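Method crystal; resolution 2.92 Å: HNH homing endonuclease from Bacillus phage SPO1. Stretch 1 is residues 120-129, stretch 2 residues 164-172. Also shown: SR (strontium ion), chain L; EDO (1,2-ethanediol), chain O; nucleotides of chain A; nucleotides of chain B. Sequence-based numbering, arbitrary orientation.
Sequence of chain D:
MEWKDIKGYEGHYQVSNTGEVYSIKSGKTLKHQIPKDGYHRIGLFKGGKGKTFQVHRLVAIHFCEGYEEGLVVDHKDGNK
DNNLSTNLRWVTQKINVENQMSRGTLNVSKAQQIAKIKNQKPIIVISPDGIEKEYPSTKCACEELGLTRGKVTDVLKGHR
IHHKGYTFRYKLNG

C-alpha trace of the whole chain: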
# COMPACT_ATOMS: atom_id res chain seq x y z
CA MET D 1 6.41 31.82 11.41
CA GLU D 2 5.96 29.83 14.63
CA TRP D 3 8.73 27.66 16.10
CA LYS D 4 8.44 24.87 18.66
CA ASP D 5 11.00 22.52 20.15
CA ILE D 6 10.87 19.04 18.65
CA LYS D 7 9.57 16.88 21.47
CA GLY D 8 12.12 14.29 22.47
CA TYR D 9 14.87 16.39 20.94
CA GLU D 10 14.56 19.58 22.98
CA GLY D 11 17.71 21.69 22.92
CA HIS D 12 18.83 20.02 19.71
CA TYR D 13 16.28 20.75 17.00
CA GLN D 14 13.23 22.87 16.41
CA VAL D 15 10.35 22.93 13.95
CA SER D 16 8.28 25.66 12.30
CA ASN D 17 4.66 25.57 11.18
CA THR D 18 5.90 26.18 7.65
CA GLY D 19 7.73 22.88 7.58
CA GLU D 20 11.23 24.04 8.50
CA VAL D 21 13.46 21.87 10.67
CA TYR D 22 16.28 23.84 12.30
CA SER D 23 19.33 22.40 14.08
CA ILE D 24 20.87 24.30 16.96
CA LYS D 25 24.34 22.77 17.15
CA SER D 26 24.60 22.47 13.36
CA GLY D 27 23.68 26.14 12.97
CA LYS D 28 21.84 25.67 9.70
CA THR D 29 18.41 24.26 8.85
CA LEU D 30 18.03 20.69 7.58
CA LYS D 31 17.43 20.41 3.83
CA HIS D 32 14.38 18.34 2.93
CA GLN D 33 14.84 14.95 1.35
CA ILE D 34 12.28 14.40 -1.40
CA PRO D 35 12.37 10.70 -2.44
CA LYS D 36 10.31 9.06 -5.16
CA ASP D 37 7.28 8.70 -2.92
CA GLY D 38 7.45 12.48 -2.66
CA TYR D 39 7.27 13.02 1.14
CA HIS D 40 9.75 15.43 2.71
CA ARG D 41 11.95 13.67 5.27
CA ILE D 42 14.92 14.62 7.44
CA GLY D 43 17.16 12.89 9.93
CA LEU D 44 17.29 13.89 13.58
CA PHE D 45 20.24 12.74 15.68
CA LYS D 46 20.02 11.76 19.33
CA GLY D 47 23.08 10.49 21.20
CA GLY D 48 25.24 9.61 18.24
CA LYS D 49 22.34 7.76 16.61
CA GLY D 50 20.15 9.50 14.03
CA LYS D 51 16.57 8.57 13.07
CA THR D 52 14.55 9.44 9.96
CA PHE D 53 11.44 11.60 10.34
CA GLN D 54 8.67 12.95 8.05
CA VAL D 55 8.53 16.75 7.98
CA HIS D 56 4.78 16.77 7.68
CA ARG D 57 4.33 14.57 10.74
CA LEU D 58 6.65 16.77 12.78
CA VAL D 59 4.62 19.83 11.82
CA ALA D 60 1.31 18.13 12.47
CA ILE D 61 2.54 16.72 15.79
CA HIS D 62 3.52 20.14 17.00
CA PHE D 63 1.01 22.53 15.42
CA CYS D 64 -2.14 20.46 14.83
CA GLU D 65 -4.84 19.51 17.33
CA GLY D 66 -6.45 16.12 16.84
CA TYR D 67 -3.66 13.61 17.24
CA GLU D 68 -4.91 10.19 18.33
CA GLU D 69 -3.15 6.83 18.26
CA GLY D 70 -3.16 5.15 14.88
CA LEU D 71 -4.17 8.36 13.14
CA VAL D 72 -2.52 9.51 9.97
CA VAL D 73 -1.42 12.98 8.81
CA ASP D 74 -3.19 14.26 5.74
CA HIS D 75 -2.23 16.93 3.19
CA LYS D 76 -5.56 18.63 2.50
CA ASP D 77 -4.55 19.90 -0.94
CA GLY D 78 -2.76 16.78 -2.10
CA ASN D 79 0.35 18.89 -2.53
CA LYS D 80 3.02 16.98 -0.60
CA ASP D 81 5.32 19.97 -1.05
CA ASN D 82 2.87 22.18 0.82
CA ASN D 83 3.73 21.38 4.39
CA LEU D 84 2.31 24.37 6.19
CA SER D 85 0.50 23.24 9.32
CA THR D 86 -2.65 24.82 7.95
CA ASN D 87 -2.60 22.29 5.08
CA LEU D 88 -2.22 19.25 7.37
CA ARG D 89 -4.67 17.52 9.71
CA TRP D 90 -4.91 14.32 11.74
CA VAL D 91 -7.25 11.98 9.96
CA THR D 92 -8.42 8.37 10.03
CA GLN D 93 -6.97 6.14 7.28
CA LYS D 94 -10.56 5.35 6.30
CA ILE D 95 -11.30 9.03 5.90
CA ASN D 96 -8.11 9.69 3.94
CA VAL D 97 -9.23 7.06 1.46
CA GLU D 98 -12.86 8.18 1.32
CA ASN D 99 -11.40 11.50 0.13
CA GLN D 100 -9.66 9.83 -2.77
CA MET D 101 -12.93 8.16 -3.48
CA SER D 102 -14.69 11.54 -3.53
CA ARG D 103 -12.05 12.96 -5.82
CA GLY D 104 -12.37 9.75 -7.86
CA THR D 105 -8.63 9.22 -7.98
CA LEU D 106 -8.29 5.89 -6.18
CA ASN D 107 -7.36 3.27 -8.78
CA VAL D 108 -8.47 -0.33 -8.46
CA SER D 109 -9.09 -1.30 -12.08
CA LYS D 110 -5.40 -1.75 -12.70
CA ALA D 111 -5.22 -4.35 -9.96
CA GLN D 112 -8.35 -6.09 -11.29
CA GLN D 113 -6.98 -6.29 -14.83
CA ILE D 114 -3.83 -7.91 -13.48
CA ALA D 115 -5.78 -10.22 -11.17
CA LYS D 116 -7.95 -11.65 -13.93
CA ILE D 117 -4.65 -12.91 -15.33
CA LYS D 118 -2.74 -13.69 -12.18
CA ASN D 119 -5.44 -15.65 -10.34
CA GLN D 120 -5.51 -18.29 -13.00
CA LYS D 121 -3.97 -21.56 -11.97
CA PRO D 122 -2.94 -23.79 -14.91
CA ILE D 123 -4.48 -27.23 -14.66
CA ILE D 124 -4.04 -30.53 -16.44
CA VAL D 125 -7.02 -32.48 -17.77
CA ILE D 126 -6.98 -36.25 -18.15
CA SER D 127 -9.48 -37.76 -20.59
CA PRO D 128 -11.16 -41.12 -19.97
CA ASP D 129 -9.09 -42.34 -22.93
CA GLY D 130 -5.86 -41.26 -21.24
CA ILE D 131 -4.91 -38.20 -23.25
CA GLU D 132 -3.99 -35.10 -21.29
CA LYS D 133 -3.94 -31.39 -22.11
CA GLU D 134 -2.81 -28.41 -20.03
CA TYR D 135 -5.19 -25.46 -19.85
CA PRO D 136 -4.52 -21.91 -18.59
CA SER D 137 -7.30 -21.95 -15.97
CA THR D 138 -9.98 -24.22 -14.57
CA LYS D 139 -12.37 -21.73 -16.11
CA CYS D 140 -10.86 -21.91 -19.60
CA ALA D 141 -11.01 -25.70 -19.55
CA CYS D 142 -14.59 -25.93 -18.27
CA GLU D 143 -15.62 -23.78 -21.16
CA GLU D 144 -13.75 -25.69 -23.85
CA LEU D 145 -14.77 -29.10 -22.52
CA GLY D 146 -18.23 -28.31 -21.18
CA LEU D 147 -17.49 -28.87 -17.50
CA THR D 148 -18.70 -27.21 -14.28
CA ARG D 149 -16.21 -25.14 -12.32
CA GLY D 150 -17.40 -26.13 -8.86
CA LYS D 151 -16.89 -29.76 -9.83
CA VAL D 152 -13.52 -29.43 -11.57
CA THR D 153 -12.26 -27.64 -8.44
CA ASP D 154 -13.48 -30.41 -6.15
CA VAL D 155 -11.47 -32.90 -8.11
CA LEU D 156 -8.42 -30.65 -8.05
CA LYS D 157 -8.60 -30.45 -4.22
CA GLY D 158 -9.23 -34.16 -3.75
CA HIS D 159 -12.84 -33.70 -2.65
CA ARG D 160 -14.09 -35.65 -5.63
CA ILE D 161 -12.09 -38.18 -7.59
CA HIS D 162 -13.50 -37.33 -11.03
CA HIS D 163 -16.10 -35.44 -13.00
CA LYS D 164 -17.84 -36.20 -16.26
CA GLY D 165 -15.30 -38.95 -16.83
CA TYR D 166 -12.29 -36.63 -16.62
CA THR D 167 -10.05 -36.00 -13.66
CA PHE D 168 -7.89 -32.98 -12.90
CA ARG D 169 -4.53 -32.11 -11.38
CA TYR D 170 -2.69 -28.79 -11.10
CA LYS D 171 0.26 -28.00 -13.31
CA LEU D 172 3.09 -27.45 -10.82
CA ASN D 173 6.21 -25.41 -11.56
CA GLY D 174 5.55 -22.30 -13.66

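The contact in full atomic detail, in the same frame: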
# COMPACT_ATOMS: atom_id res chain seq x y z
N GLN D 120 -5.36 -17.07 -12.26
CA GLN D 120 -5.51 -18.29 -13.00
C GLN D 120 -4.44 -19.27 -12.57
O GLN D 120 -3.27 -18.92 -12.44
CB GLN D 120 -5.40 -18.03 -14.50
CG GLN D 120 -6.45 -17.11 -15.05
CD GLN D 120 -6.35 -16.97 -16.55
OE1 GLN D 120 -6.65 -17.90 -17.30
NE2 GLN D 120 -5.92 -15.80 -17.01
N LYS D 121 -4.87 -20.50 -12.35
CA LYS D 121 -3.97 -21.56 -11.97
C LYS D 121 -4.09 -22.55 -13.11
O LYS D 121 -5.18 -23.03 -13.40
CB LYS D 121 -4.42 -22.21 -10.67
CG LYS D 121 -4.26 -21.34 -9.44
CD LYS D 121 -5.07 -21.88 -8.31
CE LYS D 121 -4.80 -21.17 -7.01
NZ LYS D 121 -3.52 -21.62 -6.41
N PRO D 122 -2.96 -22.84 -13.79
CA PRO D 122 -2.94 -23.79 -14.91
C PRO D 122 -3.24 -25.17 -14.38
O PRO D 122 -2.72 -25.58 -13.35
CB PRO D 122 -1.51 -23.67 -15.42
CG PRO D 122 -1.17 -22.27 -15.12
CD PRO D 122 -1.69 -22.12 -13.72
N ILE D 123 -4.09 -25.89 -15.08
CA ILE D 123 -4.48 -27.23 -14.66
C ILE D 123 -4.23 -28.22 -15.78
O ILE D 123 -4.05 -27.83 -16.94
CB ILE D 123 -5.97 -27.28 -14.34
CG1 ILE D 123 -6.75 -27.00 -15.62
CG2 ILE D 123 -6.31 -26.25 -13.27
CD1 ILE D 123 -8.22 -27.19 -15.48
N ILE D 124 -4.23 -29.49 -15.44
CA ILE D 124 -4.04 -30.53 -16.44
C ILE D 124 -5.27 -31.45 -16.46
O ILE D 124 -5.70 -31.97 -15.43
CB ILE D 124 -2.76 -31.34 -16.14
CG1 ILE D 124 -1.54 -30.48 -16.44
CG2 ILE D 124 -2.71 -32.58 -17.00
CD1 ILE D 124 -0.25 -31.12 -16.02
N VAL D 125 -5.85 -31.62 -17.63
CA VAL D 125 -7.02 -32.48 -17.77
C VAL D 125 -6.59 -33.87 -18.24
O VAL D 125 -5.67 -34.01 -19.04
CB VAL D 125 -8.03 -31.91 -18.80
CG1 VAL D 125 -9.32 -32.70 -18.76
CG2 VAL D 125 -8.29 -30.46 -18.51
N ILE D 126 -7.27 -34.89 -17.73
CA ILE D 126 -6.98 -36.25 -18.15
C ILE D 126 -8.29 -36.83 -18.68
O ILE D 126 -9.27 -36.92 -17.95
CB ILE D 126 -6.47 -37.13 -16.98
CG1 ILE D 126 -5.08 -36.69 -16.54
CG2 ILE D 126 -6.40 -38.59 -17.40
CD1 ILE D 126 -5.09 -35.42 -15.81
N SER D 127 -8.30 -37.19 -19.96
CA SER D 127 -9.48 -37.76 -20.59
C SER D 127 -9.66 -39.20 -20.16
O SER D 127 -8.73 -39.84 -19.67
CB SER D 127 -9.35 -37.73 -22.11
OG SER D 127 -9.26 -36.41 -22.60
N PRO D 128 -10.88 -39.73 -20.34
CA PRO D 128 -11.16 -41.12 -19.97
C PRO D 128 -10.29 -42.05 -20.80
O PRO D 128 -9.97 -43.16 -20.38
CB PRO D 128 -12.64 -41.26 -20.28
CG PRO D 128 -13.16 -39.87 -20.07
CD PRO D 128 -12.11 -39.04 -20.75
N ASP D 129 -9.92 -41.58 -21.99
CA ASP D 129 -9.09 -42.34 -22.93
C ASP D 129 -7.61 -42.27 -22.57
O ASP D 129 -6.81 -43.02 -23.12
CB ASP D 129 -9.29 -41.83 -24.35
CG ASP D 129 -8.94 -40.36 -24.48
OD1 ASP D 129 -7.77 -40.01 -24.26
OD2 ASP D 129 -9.84 -39.56 -24.81
N LYS D 164 -17.51 -35.99 -14.87
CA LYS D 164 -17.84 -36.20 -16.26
C LYS D 164 -16.78 -37.04 -16.97
O LYS D 164 -16.44 -36.79 -18.12
CB LYS D 164 -18.03 -34.86 -16.98
CG LYS D 164 -19.36 -34.19 -16.70
CD LYS D 164 -19.48 -32.89 -17.47
CE LYS D 164 -20.76 -32.16 -17.15
NZ LYS D 164 -20.71 -30.73 -17.56
N GLY D 165 -16.27 -38.04 -16.25
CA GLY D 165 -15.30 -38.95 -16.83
C GLY D 165 -13.84 -38.46 -16.78
O GLY D 165 -12.92 -39.28 -16.85
N TYR D 166 -13.65 -37.16 -16.68
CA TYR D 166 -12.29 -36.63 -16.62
C TYR D 166 -11.87 -36.55 -15.16
O TYR D 166 -12.68 -36.79 -14.26
CB TYR D 166 -12.19 -35.24 -17.25
CG TYR D 166 -12.83 -35.03 -18.59
CD1 TYR D 166 -14.21 -34.90 -18.74
CD2 TYR D 166 -12.06 -34.90 -19.74
CE1 TYR D 166 -14.78 -34.62 -19.97
CE2 TYR D 166 -12.63 -34.63 -20.99
CZ TYR D 166 -13.98 -34.47 -21.09
OH TYR D 166 -14.56 -34.17 -22.30
N THR D 167 -10.64 -36.20 -14.96
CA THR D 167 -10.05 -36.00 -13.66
C THR D 167 -9.12 -34.81 -13.84
O THR D 167 -8.78 -34.48 -14.97
CB THR D 167 -9.30 -37.24 -13.12
OG1 THR D 167 -9.25 -37.20 -11.69
CG2 THR D 167 -7.89 -37.27 -13.68
N PHE D 168 -8.72 -34.16 -12.76
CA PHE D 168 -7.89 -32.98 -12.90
C PHE D 168 -6.78 -32.92 -11.88
O PHE D 168 -6.92 -33.45 -10.78
CB PHE D 168 -8.78 -31.74 -12.86
CG PHE D 168 -10.02 -31.90 -13.71
CD1 PHE D 168 -11.12 -32.58 -13.19
CD2 PHE D 168 -10.07 -31.42 -15.02
CE1 PHE D 168 -12.25 -32.77 -13.98
CE2 PHE D 168 -11.19 -31.60 -15.80
CZ PHE D 168 -12.29 -32.28 -15.29
N ARG D 169 -5.68 -32.27 -12.25
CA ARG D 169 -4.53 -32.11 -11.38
C ARG D 169 -3.85 -30.82 -11.78
O ARG D 169 -3.78 -30.50 -12.96
CB ARG D 169 -3.58 -33.29 -11.52
CG ARG D 169 -4.20 -34.65 -11.32
CD ARG D 169 -4.73 -34.80 -9.90
NE ARG D 169 -6.13 -35.26 -9.90
CZ ARG D 169 -6.51 -36.51 -9.71
NH1 ARG D 169 -5.62 -37.45 -9.50
NH2 ARG D 169 -7.80 -36.84 -9.74
N TYR D 170 -3.35 -30.06 -10.80
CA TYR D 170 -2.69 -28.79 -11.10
C TYR D 170 -1.36 -28.95 -11.81
O TYR D 170 -0.66 -29.94 -11.64
CB TYR D 170 -2.42 -28.00 -9.82
CG TYR D 170 -3.62 -27.74 -8.98
CD1 TYR D 170 -3.98 -28.60 -7.94
CD2 TYR D 170 -4.38 -26.59 -9.17
CE1 TYR D 170 -5.06 -28.31 -7.12
CE2 TYR D 170 -5.46 -26.29 -8.37
CZ TYR D 170 -5.79 -27.15 -7.34
OH TYR D 170 -6.83 -26.81 -6.50
N LYS D 171 -1.01 -27.96 -12.62
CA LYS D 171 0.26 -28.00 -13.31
C LYS D 171 1.21 -27.30 -12.35
O LYS D 171 1.11 -26.10 -12.15
CB LYS D 171 0.17 -27.22 -14.61
CG LYS D 171 1.18 -27.67 -15.67
CD LYS D 171 2.60 -27.76 -15.12
CE LYS D 171 3.55 -28.41 -16.10
NZ LYS D 171 3.68 -27.65 -17.38
N LEU D 172 2.13 -28.05 -11.75
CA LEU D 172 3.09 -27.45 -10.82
C LEU D 172 4.30 -26.93 -11.58
O LEU D 172 4.58 -27.34 -12.70
CB LEU D 172 3.53 -28.49 -9.79
CG LEU D 172 2.39 -29.28 -9.16
CD1 LEU D 172 2.95 -30.30 -8.18
CD2 LEU D 172 1.42 -28.34 -8.48
SR SR L . -1.02 -17.36 -11.18
C1 EDO O . -8.18 -44.38 -17.52
O1 EDO O . -8.52 -44.53 -18.93
C2 EDO O . -7.23 -43.17 -17.32
O2 EDO O . -6.01 -43.40 -18.07
P DT A 24 -8.39 -23.33 -6.52
OP1 DT A 24 -7.07 -23.47 -5.86
OP2 DT A 24 -8.74 -24.19 -7.66
O5' DT A 24 -9.50 -23.51 -5.41
C5' DT A 24 -10.60 -22.65 -5.40
C4' DT A 24 -11.13 -22.52 -4.00
O4' DT A 24 -12.26 -21.63 -4.12
C3' DT A 24 -11.69 -23.85 -3.51
O3' DT A 24 -11.55 -24.02 -2.09
C2' DT A 24 -13.12 -23.81 -3.99
C1' DT A 24 -13.47 -22.34 -3.94
N1 DT A 24 -14.41 -21.92 -5.00
C2 DT A 24 -15.55 -21.28 -4.60
O2 DT A 24 -15.78 -20.99 -3.43
N3 DT A 24 -16.42 -20.98 -5.61
C4 DT A 24 -16.27 -21.24 -6.96
O4 DT A 24 -17.15 -20.91 -7.75
C5 DT A 24 -15.03 -21.89 -7.31
C7 DT A 24 -14.77 -22.22 -8.75
C6 DT A 24 -14.17 -22.19 -6.33
P DG B 8 -21.13 -36.81 -13.62
OP1 DG B 8 -21.26 -37.21 -15.03
OP2 DG B 8 -19.78 -36.56 -13.06
O5' DG B 8 -22.02 -35.52 -13.39
C5' DG B 8 -23.40 -35.57 -13.67
C4' DG B 8 -24.06 -34.23 -13.48
O4' DG B 8 -24.36 -34.01 -12.08
C3' DG B 8 -23.14 -33.08 -13.88
O3' DG B 8 -23.95 -31.98 -14.33
C2' DG B 8 -22.44 -32.75 -12.57
C1' DG B 8 -23.59 -32.94 -11.59
N9 DG B 8 -23.29 -33.14 -10.18
C8 DG B 8 -22.18 -33.73 -9.63
N7 DG B 8 -22.13 -33.63 -8.33
C5 DG B 8 -23.29 -32.95 -7.99
C6 DG B 8 -23.78 -32.54 -6.72
O6 DG B 8 -23.26 -32.69 -5.61
N1 DG B 8 -24.99 -31.88 -6.83
C2 DG B 8 -25.66 -31.65 -8.00
N2 DG B 8 -26.84 -31.01 -7.87
N3 DG B 8 -25.23 -32.03 -9.19
C4 DG B 8 -24.04 -32.67 -9.12

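Two strands from distant parts of the chain, residues 123-126 and 167-170, lie side by side and run antiparallel, with 155° between their N-to-C directions and a closest approach of their axes of 4.6 Å. Main-chain hydrogen bonds hold the register. At one end Lys171 N donates to Pro122 O (3.0 Å, nearly straight at 169°), so the ladder reaches one residue beyond each strand. Ile124 and Arg169 form a reciprocal pair: Ile124 N to Arg169 O is 2.7 Å, and Arg169 N to Ile124 O is 3.2 Å. Ile126 and Thr167 repeat the pattern more loosely, with Ile126 N to Thr167 O at 3.2 Å and a weak bond from Thr167 N to Ile126 O at 3.4 Å. Between these rungs sit the non-hydrogen-bonded pairs Val125-Phe168 and Ile123-Tyr170; the CA atoms of Ile123 and Tyr170 are 4.3 Å apart, and their side chains diverge. Two CA-H...O contacts supplement the ladder, Phe168 CA to Ile124 O (3.5 Å) and Tyr166 CA to Ile126 O (3.3 Å).

Side chains alternate between the faces of the sheet. Val125 and Phe168 share one face, where Val125 CG1 packs 3.7 Å from Phe168 CE2 and 3.6 Å from Tyr166 CD2, so a single methyl touches both rings. The Tyr166 ring also reaches past the end of the strand, its CD2 lying 3.9 Å from Ser127 CA and 4.3 Å from Pro128 CD. The opposite face carries Ile124, Ile126, Thr167 and Arg169. There Ile126 CB meets Thr167 CG2 at 3.6 Å, and Ile124 CD1 lies 3.8 Å from Lys171 CG, an aliphatic contact made by the lysine stem while the end of its side chain leads away. Arg169 likewise starts on this face, but its end leads away from the other stretch.

At one end of the contact Pro128 CG approaches Gly165 O to 3.3 Å. Gly165 has phi/psi of 85/-23°, where a CB would be jammed against the carbonyl oxygen of Lys164 and would also sit tightly against Pro128 CG, 3.2 Å away. At the other end Pro122 CB and Lys171 CB are 4.0 Å apart, and Lys121 CD lies 4.4 Å from Tyr170 CE2.

As suits an endonuclease, the pair of stretches also meets DNA: Lys164 N donates to OP2 of DG8 in chain B (3.0 Å, 170°), and Tyr170 OH makes a weak hydrogen bond to OP2 of DT24 in chain A (3.4 Å).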